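Side-chain contacts in NADH dehydrogenase, putative (Plasmodium falciparum, PDB 5JWC), which probably transfers electrons from NADH through its bound FAD to ubiquinone, as a single-polypeptide type II NADH dehydrogenase of the malaria parasite: residues A[508-511]-A[512-516]; A[481-484]-A[485-488]; A[163-166]-A[167-171]. All coordinates share one frame; numbering follows the deposited sequence.

Contact 1. Residues A[508-511]-A[512-516]; sequences DFIK and TKWYG. With TRT (fragment of triton X-100), chain I.
Asp-508 to Thr-512 begins a run of helical i-to-i+4 backbone bonds that joins 508-511 to 512-516 up to the pair Lys-511 and Tyr-515. Gly-516 then leaves helical geometry with a positive phi of 82° and ends the helix; its N still bonds to Thr-512 O at 3.0 Å, and only weakly to Lys-511 O.

Asp-508 O is gripped twice by one residue. Thr-512 N reaches it at 2.9 Å and Thr-512 OG1 at 3.1 Å, from opposite faces of the carbonyl plane. The hydroxyl can fold back because it sits beside its own backbone N; a weak second approach to Thr-76 O would have to share the same proton.

Two residues further along, Ile-510 and Trp-514 run side by side in the same direction. Ile-510 CG2, anti to its backbone N, stands over the face of the indole, 3.8 Å from the centroid of the six-membered ring and 8° off its normal, a nearly vertical CH-pi contact. The Lys-511 chain, bent at chi2 and chi4, brings CE to 3.3 Å from Gly-516 O, while NZ hydrogen-bonds to His-504 of the second subunit. Tyr-515 OH donates to ether oxygen O15 of the Triton fragment at 2.9 Å, and ring atom CE1 lies 3.4 Å from O18 of the same molecule. Detergent at this end of the helix is consistent with the membrane-facing role of the C-terminal helices in type II NADH dehydrogenases.

Asp-508 OD2 ties helix 499-515 to the loop after helix 69-74 by a hydrogen bond from Ser-78 N. Phe-509 packs on the same loop, and Phe-503 of the second subunit covers part of Ile-510.

Contact 2. Residues A[481-484]-A[485-488]; sequences GRFS and STFW. With 4W0 (5-fluoro-3-methyl-2-{4-[4-(trifluoromethoxy)benzyl]phenyl}quinolin-4(1H)-one), chain M.
Phe-483 and Thr-486 meet loosely at the start of helix 484-495, where the ring atom CD2 of Phe-483 lies 4.2 Å from Thr-486 OG1. The two aromatic side chains of the following turn diverge. Phe-487 and Trp-488 both carry CG anti to the backbone N (chi1 178° and -176°), but, being consecutive on a helix, they leave it in different directions: the Phe-487 ring lies among Leu-461, Ala-471, Leu-473 and Leu-478, whereas the indole reaches the inhibitor.

The quinolone meets the indole steeply inclined to its plane, leading with C6 and the fluorine F1. C6 is 3.4 Å from Trp-488 CZ3, over one face and offset toward the rim. Beside it, Ser-485 CB approaches the quinolone oxygen O2 to 3.3 Å.

The segment is the turn by which the chain passes from strand 476-479 into the first of the two long C-terminal helices of the NDH2 C-terminal domain. Its pivot is Gly-481 O, which receives Ser-484 OG at 2.8 Å, in the carbonyl plane on a lone pair, and Ser-484 N at 3.1 Å. The hydroxyl reaches back from a position between its own backbone N and carbonyl carbon (chi1 63°). A water 2.8 Å from Gly-481 O probably donates to it, and accepts from Ser-485 N at 3.0 Å, so the first helical turn is tied back to the turn before it. Helical bonds proper start with Phe-487 N to Phe-483 O and Trp-488 N to Ser-484 O. Ser-484 OG is further bonded to Val-469 N of strand 468-473, and Trp-488 meets the ring of Tyr-492 one helical turn further along.

Contact 3. Residues A[163-166]-A[167-171]; sequences KIRK and KFLDI. With 4W0 (5-fluoro-3-methyl-2-{4-[4-(trifluoromethoxy)benzyl]phenyl}quinolin-4(1H)-one), chain L.
Lys-166 and Asp-170, one turn apart on helix 158-174, are joined twice: by the backbone bond from Asp-170 N to Lys-166 O, at 2.8 Å, and by a longer salt bridge. NZ of Lys-166 lies almost equally far from both carboxylate oxygens of Asp-170, 3.2 Å from OD2 and 3.3 Å from OD1, and these two hydrogen bonds are weak. The lysine runs extended as far as CE and turns only at the last torsion, where chi4 of 32° departs from a staggered value to bring the ammonium across to the acid. Lys-167 N bonds to Lys-163 O, also at 2.8 Å.

The polar partners of Arg-165 lie in the C-terminal tail: NH2 hydrogen-bonds to both Pro-518 O and Ile-520 O. Its chain is straight from CG to NE, and the guanidinium at its end is sandwiched. Leu-169 CD1 sits over the centre of one face, 3.6 Å from CZ. On the opposite face lies the quinolone of the inhibitor, its C2 toward the rim and 3.5 Å from Arg-165 CD. The tail carbonyls and the two covered faces probably fix the rotation of the guanidinium, and the flat cation becomes part of the pocket wall. Arg-165 packs on this inhibitor, while Asn-80 ND2 of the second subunit hydrogen-bonds to it, placing the site at the dimer contact.

Leu-169 also lays CG against Arg-165 O, at 3.2 Å, alongside the helical bond from Leu-169 N to that oxygen.

Away from the inhibitor, Phe-168 meets Phe-207 edge-to-face on helix 198-218, whose first turn carries the last glycine of a probable Rossmann-type GxGxxG motif. Ile-164, Lys-167 and Ile-171 rest on the neighbouring parallel sheet, at strands 153-154 and 292-295.

Overall arrangement
Following the chain from the N terminus, contact 3 comes first, on helix 158-174 of the oxidoreductase part, then contact 2 at the entrance to helix 484-495 and contact 1 near the end of helix 499-515. In each, the paired residues are about one turn apart, so no long loop is closed; the three stand in series, neither nesting nor crossing. Contacts 1 and 2 touch where Phe-509 CZ comes within 3.5 Å of Trp-488 CZ3, joining the two consecutive C-terminal helices. Contact 3 stays apart, its nearest atoms about 8 Å from contact 1, yet the tail beyond helix 499-515 returns to bind it.

Contact 1. Residues A[508-511]-A[512-516]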
loop_
_atom_site.group_PDB
_atom_site.type_symbol
_atom_site.label_atom_id
_atom_site.label_comp_id
_atom_site.label_asym_id
_atom_site.label_seq_id
_atom_site.Cartn_x
_atom_site.Cartn_y
_atom_site.Cartn_z
ATOM N N ASP A 508 -3.826 -7.596 12.648
ATOM C CA ASP A 508 -2.588 -6.834 12.650
ATOM C C ASP A 508 -1.791 -7.018 13.938
ATOM O O ASP A 508 -0.562 -7.079 13.906
ATOM C CB ASP A 508 -2.869 -5.343 12.428
ATOM C CG ASP A 508 -3.013 -4.995 10.951
ATOM O OD1 ASP A 508 -2.862 -5.909 10.099
ATOM O OD2 ASP A 508 -3.259 -3.806 10.641
ATOM N N PHE A 509 -2.472 -7.110 15.078
ATOM C CA PHE A 509 -1.733 -7.316 16.321
ATOM C C PHE A 509 -1.174 -8.735 16.395
ATOM O O PHE A 509 -0.042 -8.922 16.837
ATOM C CB PHE A 509 -2.604 -6.974 17.534
ATOM C CG PHE A 509 -2.643 -5.494 17.823
ATOM C CD1 PHE A 509 -1.467 -4.817 18.134
ATOM C CD2 PHE A 509 -3.830 -4.777 17.765
ATOM C CE1 PHE A 509 -1.470 -3.460 18.378
ATOM C CE2 PHE A 509 -3.846 -3.438 18.019
ATOM C CZ PHE A 509 -2.659 -2.768 18.327
ATOM N N ILE A 510 -1.940 -9.726 15.947
ATOM C CA ILE A 510 -1.392 -11.073 15.791
ATOM C C ILE A 510 -0.182 -11.065 14.851
ATOM O O ILE A 510 0.865 -11.637 15.163
ATOM C CB ILE A 510 -2.420 -12.069 15.241
ATOM C CG1 ILE A 510 -3.626 -12.169 16.177
ATOM C CG2 ILE A 510 -1.772 -13.452 15.053
ATOM C CD1 ILE A 510 -3.267 -12.652 17.553
ATOM N N LYS A 511 -0.334 -10.410 13.700
ATOM C CA LYS A 511 0.712 -10.376 12.690
ATOM C C LYS A 511 2.000 -9.781 13.245
ATOM O O LYS A 511 3.091 -10.316 13.049
ATOM C CB LYS A 511 0.240 -9.578 11.466
ATOM C CG LYS A 511 1.240 -9.548 10.290
ATOM C CD LYS A 511 2.236 -8.373 10.371
ATOM C CE LYS A 511 3.335 -8.496 9.295
ATOM N NZ LYS A 511 2.774 -8.325 7.913
ATOM N N THR A 512 1.856 -8.645 13.908
ATOM C CA THR A 512 2.982 -7.910 14.456
ATOM C C THR A 512 3.663 -8.705 15.569
ATOM O O THR A 512 4.887 -8.745 15.648
ATOM C CB THR A 512 2.516 -6.543 14.958
ATOM O OG1 THR A 512 2.236 -5.727 13.817
ATOM C CG2 THR A 512 3.574 -5.868 15.766
ATOM N N LYS A 513 2.878 -9.376 16.405
ATOM C CA LYS A 513 3.475 -10.201 17.454
ATOM C C LYS A 513 4.283 -11.393 16.912
ATOM O O LYS A 513 5.357 -11.713 17.414
ATOM C CB LYS A 513 2.400 -10.718 18.390
ATOM C CG LYS A 513 2.977 -11.388 19.640
ATOM C CD LYS A 513 1.865 -11.871 20.558
ATOM C CE LYS A 513 2.409 -12.643 21.758
ATOM N NZ LYS A 513 1.285 -13.038 22.663
ATOM N N TRP A 514 3.748 -12.066 15.902
ATOM C CA TRP A 514 4.372 -13.279 15.394
ATOM C C TRP A 514 5.468 -13.035 14.374
ATOM O O TRP A 514 6.440 -13.767 14.347
ATOM C CB TRP A 514 3.327 -14.199 14.752
ATOM C CG TRP A 514 2.359 -14.819 15.705
ATOM C CD1 TRP A 514 2.290 -14.625 17.054
ATOM C CD2 TRP A 514 1.302 -15.731 15.372
ATOM N NE1 TRP A 514 1.262 -15.372 17.586
ATOM C CE2 TRP A 514 0.639 -16.057 16.573
ATOM C CE3 TRP A 514 0.856 -16.310 14.175
ATOM C CZ2 TRP A 514 -0.449 -16.934 16.610
ATOM C CZ3 TRP A 514 -0.227 -17.186 14.213
ATOM C CH2 TRP A 514 -0.865 -17.484 15.421
ATOM N N TYR A 515 5.299 -12.034 13.511
ATOM C CA TYR A 515 6.225 -11.851 12.392
ATOM C C TYR A 515 6.904 -10.490 12.389
ATOM O O TYR A 515 7.802 -10.267 11.601
ATOM C CB TYR A 515 5.491 -12.075 11.053
ATOM C CG TYR A 515 4.725 -13.386 11.020
ATOM C CD1 TYR A 515 5.399 -14.603 10.946
ATOM C CD2 TYR A 515 3.345 -13.412 11.079
ATOM C CE1 TYR A 515 4.713 -15.802 10.934
ATOM C CE2 TYR A 515 2.646 -14.620 11.065
ATOM C CZ TYR A 515 3.338 -15.801 10.989
ATOM O OH TYR A 515 2.647 -16.987 10.983
ATOM N N GLY A 516 6.475 -9.585 13.268
ATOM C CA GLY A 516 7.051 -8.248 13.347
ATOM C C GLY A 516 6.492 -7.273 12.316
ATOM O O GLY A 516 5.768 -7.670 11.412
HETATM O O21 TRT I . 6.451 -18.175 15.623
HETATM C C20 TRT I . 6.252 -17.838 14.266
HETATM C C19 TRT I . 4.790 -18.103 13.903
HETATM O O18 TRT I . 4.742 -18.768 12.607
HETATM C C17 TRT I . 4.889 -20.182 12.689
HETATM C C16 TRT I . 3.548 -20.858 12.225
HETATM O O15 TRT I . 2.838 -19.874 11.415
HETATM C C12 TRT I . 1.626 -20.320 10.775
HETATM C C13 TRT I . 1.111 -21.626 10.991
HETATM C C14 TRT I . -0.065 -22.028 10.348
HETATM C C11 TRT I . 0.954 -19.435 9.927
HETATM C C10 TRT I . -0.231 -19.833 9.288
HETATM C C9 TRT I . -0.735 -21.132 9.495
HETATM C C6 TRT I . -2.041 -21.515 8.802
HETATM C C8 TRT I . -1.727 -21.691 7.307
HETATM C C7 TRT I . -2.613 -22.830 9.338
HETATM C C5 TRT I . -3.089 -20.343 8.984
HETATM C C1 TRT I . -3.584 -19.862 10.433
HETATM C C2 TRT I . -3.659 -18.332 10.414
HETATM C C4 TRT I . -2.765 -20.263 11.677
HETATM C C3 TRT I . -4.991 -20.394 10.649
#

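Contact 2. Residues A[481-484]-A[485-488]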
loop_
_atom_site.group_PDB
_atom_site.type_symbol
_atom_site.label_atom_id
_atom_site.label_comp_id
_atom_site.label_asym_id
_atom_site.label_seq_id
_atom_site.Cartn_x
_atom_site.Cartn_y
_atom_site.Cartn_z
ATOM N N GLY A 481 1.752 0.645 32.742
ATOM C CA GLY A 481 1.516 -0.633 33.390
ATOM C C GLY A 481 1.163 -1.733 32.409
ATOM O O GLY A 481 0.769 -1.456 31.273
ATOM N N ARG A 482 1.270 -2.975 32.878
ATOM C CA ARG A 482 1.098 -4.176 32.063
ATOM C C ARG A 482 -0.235 -4.248 31.323
ATOM O O ARG A 482 -0.311 -4.779 30.222
ATOM C CB ARG A 482 1.253 -5.417 32.947
ATOM C CG ARG A 482 1.147 -6.739 32.200
ATOM C CD ARG A 482 1.325 -7.915 33.154
ATOM N NE ARG A 482 2.650 -7.880 33.773
ATOM C CZ ARG A 482 3.758 -8.395 33.244
ATOM N NH1 ARG A 482 3.726 -8.987 32.061
ATOM N NH2 ARG A 482 4.907 -8.294 33.894
ATOM N N PHE A 483 -1.294 -3.729 31.925
ATOM C CA PHE A 483 -2.607 -3.820 31.307
ATOM C C PHE A 483 -3.043 -2.556 30.556
ATOM O O PHE A 483 -4.130 -2.513 29.996
ATOM C CB PHE A 483 -3.647 -4.187 32.365
ATOM C CG PHE A 483 -3.480 -5.585 32.900
ATOM C CD1 PHE A 483 -2.909 -5.810 34.145
ATOM C CD2 PHE A 483 -3.860 -6.679 32.134
ATOM C CE1 PHE A 483 -2.744 -7.110 34.628
ATOM C CE2 PHE A 483 -3.700 -7.980 32.608
ATOM C CZ PHE A 483 -3.140 -8.192 33.856
ATOM N N SER A 484 -2.201 -1.532 30.535
ATOM C CA SER A 484 -2.602 -0.307 29.875
ATOM C C SER A 484 -2.742 -0.514 28.359
ATOM O O SER A 484 -3.637 0.056 27.756
ATOM C CB SER A 484 -1.629 0.832 30.199
ATOM O OG SER A 484 -0.326 0.573 29.717
ATOM N N SER A 485 -1.891 -1.344 27.756
ATOM C CA SER A 485 -2.005 -1.634 26.327
ATOM C C SER A 485 -3.265 -2.442 26.031
ATOM O O SER A 485 -3.836 -2.311 24.952
ATOM C CB SER A 485 -0.761 -2.374 25.808
ATOM O OG SER A 485 -0.714 -3.703 26.306
ATOM N N THR A 486 -3.700 -3.272 26.983
ATOM C CA THR A 486 -4.929 -4.054 26.811
ATOM C C THR A 486 -6.132 -3.130 26.808
ATOM O O THR A 486 -7.086 -3.305 26.036
ATOM C CB THR A 486 -5.108 -5.125 27.926
ATOM O OG1 THR A 486 -3.941 -5.953 27.990
ATOM C CG2 THR A 486 -6.311 -6.002 27.629
ATOM N N PHE A 487 -6.083 -2.143 27.689
ATOM C CA PHE A 487 -7.124 -1.135 27.780
ATOM C C PHE A 487 -7.273 -0.366 26.474
ATOM O O PHE A 487 -8.386 -0.131 25.987
ATOM C CB PHE A 487 -6.812 -0.163 28.912
ATOM C CG PHE A 487 -7.810 0.935 29.036
ATOM C CD1 PHE A 487 -9.059 0.675 29.560
ATOM C CD2 PHE A 487 -7.507 2.220 28.622
ATOM C CE1 PHE A 487 -9.995 1.670 29.679
ATOM C CE2 PHE A 487 -8.437 3.229 28.752
ATOM C CZ PHE A 487 -9.685 2.952 29.277
ATOM N N TRP A 488 -6.138 0.027 25.916
ATOM C CA TRP A 488 -6.111 0.752 24.652
ATOM C C TRP A 488 -6.831 -0.070 23.556
ATOM O O TRP A 488 -7.681 0.449 22.842
ATOM C CB TRP A 488 -4.661 1.042 24.290
ATOM C CG TRP A 488 -4.400 1.862 23.081
ATOM C CD1 TRP A 488 -4.132 3.197 23.041
ATOM C CD2 TRP A 488 -4.307 1.388 21.729
ATOM N NE1 TRP A 488 -3.893 3.592 21.746
ATOM C CE2 TRP A 488 -3.990 2.504 20.919
ATOM C CE3 TRP A 488 -4.465 0.141 21.120
ATOM C CZ2 TRP A 488 -3.831 2.406 19.531
ATOM C CZ3 TRP A 488 -4.296 0.039 19.737
ATOM C CH2 TRP A 488 -3.984 1.168 18.961
HETATM C C1 4W0 M . -0.142 0.997 20.004
HETATM C C2 4W0 M . 1.187 0.548 19.918
HETATM C C3 4W0 M . 1.589 -0.606 20.612
HETATM C C4 4W0 M . 0.675 -1.325 21.405
HETATM C C5 4W0 M . -0.650 -0.880 21.489
HETATM C C6 4W0 M . -1.063 0.267 20.797
HETATM O O1 4W0 M . 13.205 -2.231 24.157
HETATM C C7 4W0 M . 1.119 -2.561 22.141
HETATM C C8 4W0 M . 2.501 -3.003 22.052
HETATM C C9 4W0 M . 3.450 -2.236 21.215
HETATM C C10 4W0 M . 4.919 -2.563 21.059
HETATM C C11 4W0 M . 5.767 -2.533 22.167
HETATM C C12 4W0 M . 7.128 -2.785 22.037
HETATM C C13 4W0 M . 7.614 -3.035 20.772
HETATM C C14 4W0 M . 6.796 -3.035 19.677
HETATM C C15 4W0 M . 5.447 -2.787 19.804
HETATM O O2 4W0 M . 0.334 -3.191 22.817
HETATM N N 4W0 M . 3.000 -1.060 20.518
HETATM C C16 4W0 M . 9.050 -3.328 20.456
HETATM C C17 4W0 M . 10.125 -2.998 21.455
HETATM C C18 4W0 M . 10.257 -1.715 21.970
HETATM C C19 4W0 M . 11.281 -1.460 22.880
HETATM C C20 4W0 M . 12.172 -2.479 23.232
HETATM C C21 4W0 M . 12.039 -3.757 22.701
HETATM C C22 4W0 M . 11.018 -4.011 21.806
HETATM C C23 4W0 M . 2.924 -4.246 22.799
HETATM F F1 4W0 M . -1.523 -1.561 22.233
HETATM C C24 4W0 M . 12.862 -2.370 25.515
HETATM F F2 4W0 M . 11.962 -1.430 25.815
HETATM F F3 4W0 M . 13.956 -2.188 26.274
HETATM F F4 4W0 M . 12.350 -3.594 25.711
HETATM O O HOH W 1 0.804 -2.416 28.608
#

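Contact 3. Residues A[163-166]-A[167-171]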
loop_
_atom_site.group_PDB
_atom_site.type_symbol
_atom_site.label_atom_id
_atom_site.label_comp_id
_atom_site.label_asym_id
_atom_site.label_seq_id
_atom_site.Cartn_x
_atom_site.Cartn_y
_atom_site.Cartn_z
ATOM N N LYS A 163 4.212 8.049 3.555
ATOM C CA LYS A 163 5.405 8.697 3.031
ATOM C C LYS A 163 6.451 8.831 4.122
ATOM O O LYS A 163 7.652 8.686 3.875
ATOM C CB LYS A 163 5.032 10.063 2.469
ATOM C CG LYS A 163 4.328 9.949 1.146
ATOM C CD LYS A 163 3.903 11.303 0.608
ATOM C CE LYS A 163 3.384 11.141 -0.821
ATOM N NZ LYS A 163 4.366 10.346 -1.623
ATOM N N ILE A 164 5.988 9.107 5.338
ATOM C CA ILE A 164 6.870 9.165 6.483
ATOM C C ILE A 164 7.530 7.812 6.700
ATOM O O ILE A 164 8.755 7.722 6.824
ATOM C CB ILE A 164 6.104 9.591 7.740
ATOM C CG1 ILE A 164 5.818 11.097 7.667
ATOM C CG2 ILE A 164 6.900 9.252 8.985
ATOM C CD1 ILE A 164 4.872 11.592 8.743
ATOM N N ARG A 165 6.715 6.761 6.731
ATOM C CA ARG A 165 7.222 5.402 6.867
ATOM C C ARG A 165 8.220 5.069 5.756
ATOM O O ARG A 165 9.307 4.551 6.025
ATOM C CB ARG A 165 6.070 4.401 6.838
ATOM C CG ARG A 165 6.513 2.952 6.983
ATOM C CD ARG A 165 5.334 1.986 6.925
ATOM N NE ARG A 165 5.798 0.605 6.824
ATOM C CZ ARG A 165 6.083 -0.011 5.681
ATOM N NH1 ARG A 165 5.942 0.633 4.521
ATOM N NH2 ARG A 165 6.515 -1.276 5.700
ATOM N N LYS A 166 7.848 5.364 4.511
ATOM C CA LYS A 166 8.728 5.044 3.389
ATOM C C LYS A 166 10.068 5.816 3.463
ATOM O O LYS A 166 11.131 5.250 3.184
ATOM C CB LYS A 166 8.029 5.317 2.053
ATOM C CG LYS A 166 8.971 5.157 0.840
ATOM C CD LYS A 166 8.221 5.163 -0.485
ATOM C CE LYS A 166 9.185 5.009 -1.686
ATOM N NZ LYS A 166 10.384 4.175 -1.403
ATOM N N LYS A 167 10.014 7.097 3.842
ATOM C CA LYS A 167 11.223 7.898 3.935
ATOM C C LYS A 167 12.167 7.310 4.979
ATOM O O LYS A 167 13.353 7.158 4.728
ATOM C CB LYS A 167 10.909 9.361 4.266
ATOM C CG LYS A 167 12.181 10.226 4.504
ATOM C CD LYS A 167 12.985 10.406 3.220
ATOM C CE LYS A 167 14.102 11.440 3.413
ATOM N NZ LYS A 167 14.868 11.627 2.157
ATOM N N PHE A 168 11.635 6.968 6.140
ATOM C CA PHE A 168 12.451 6.370 7.179
ATOM C C PHE A 168 13.099 5.057 6.687
ATOM O O PHE A 168 14.278 4.814 6.919
ATOM C CB PHE A 168 11.623 6.114 8.434
ATOM C CG PHE A 168 12.414 5.501 9.544
ATOM C CD1 PHE A 168 13.415 6.230 10.176
ATOM C CD2 PHE A 168 12.178 4.192 9.951
ATOM C CE1 PHE A 168 14.166 5.671 11.201
ATOM C CE2 PHE A 168 12.931 3.627 10.978
ATOM C CZ PHE A 168 13.918 4.369 11.602
ATOM N N LEU A 169 12.323 4.230 5.996
ATOM C CA LEU A 169 12.854 2.983 5.468
ATOM C C LEU A 169 13.927 3.252 4.409
ATOM O O LEU A 169 14.924 2.538 4.366
ATOM C CB LEU A 169 11.724 2.105 4.901
ATOM C CG LEU A 169 10.726 1.661 5.984
ATOM C CD1 LEU A 169 9.561 0.835 5.426
ATOM C CD2 LEU A 169 11.444 0.886 7.105
ATOM N N ASP A 170 13.725 4.264 3.566
ATOM C CA ASP A 170 14.706 4.608 2.535
ATOM C C ASP A 170 16.039 5.019 3.174
ATOM O O ASP A 170 17.108 4.713 2.648
ATOM C CB ASP A 170 14.218 5.771 1.650
ATOM C CG ASP A 170 13.143 5.368 0.662
ATOM O OD1 ASP A 170 12.428 6.283 0.197
ATOM O OD2 ASP A 170 13.007 4.161 0.365
ATOM N N ILE A 171 15.963 5.758 4.277
ATOM C CA ILE A 171 17.164 6.278 4.926
ATOM C C ILE A 171 17.962 5.137 5.519
ATOM O O ILE A 171 19.190 5.136 5.442
ATOM C CB ILE A 171 16.842 7.313 6.042
ATOM C CG1 ILE A 171 16.282 8.603 5.441
ATOM C CG2 ILE A 171 18.113 7.650 6.848
ATOM C CD1 ILE A 171 15.571 9.498 6.471
HETATM C C1 4W0 L . 1.949 0.505 7.218
HETATM C C2 4W0 L . 2.308 0.519 5.865
HETATM C C3 4W0 L . 2.352 -0.705 5.165
HETATM C C4 4W0 L . 2.029 -1.934 5.779
HETATM C C5 4W0 L . 1.671 -1.929 7.128
HETATM C C6 4W0 L . 1.620 -0.727 7.842
HETATM O O1 4W0 L . 7.989 0.184 -5.615
HETATM C C7 4W0 L . 2.072 -3.227 5.006
HETATM C C8 4W0 L . 2.443 -3.198 3.604
HETATM C C9 4W0 L . 2.783 -1.888 3.000
HETATM C C10 4W0 L . 3.108 -1.687 1.561
HETATM C C11 4W0 L . 2.075 -2.062 0.707
HETATM C C12 4W0 L . 2.214 -1.916 -0.650
HETATM C C13 4W0 L . 3.368 -1.353 -1.126
HETATM C C14 4W0 L . 4.394 -0.928 -0.290
HETATM C C15 4W0 L . 4.254 -1.093 1.081
HETATM O O2 4W0 L . 1.811 -4.294 5.526
HETATM N N 4W0 L . 2.717 -0.672 3.750
HETATM C C16 4W0 L . 3.382 -1.210 -2.618
HETATM C C17 4W0 L . 4.630 -0.867 -3.364
HETATM C C18 4W0 L . 5.739 -1.698 -3.334
HETATM C C19 4W0 L . 6.857 -1.353 -4.085
HETATM C C20 4W0 L . 6.854 -0.191 -4.852
HETATM C C21 4W0 L . 5.727 0.622 -4.877
HETATM C C22 4W0 L . 4.609 0.282 -4.135
HETATM C C23 4W0 L . 2.473 -4.505 2.838
HETATM F F1 4W0 L . 1.368 -3.074 7.725
HETATM C C24 4W0 L . 9.191 0.566 -4.953
HETATM F F2 4W0 L . 8.880 1.224 -3.829
HETATM F F3 4W0 L . 9.977 1.329 -5.750
HETATM F F4 4W0 L . 9.901 -0.538 -4.667
#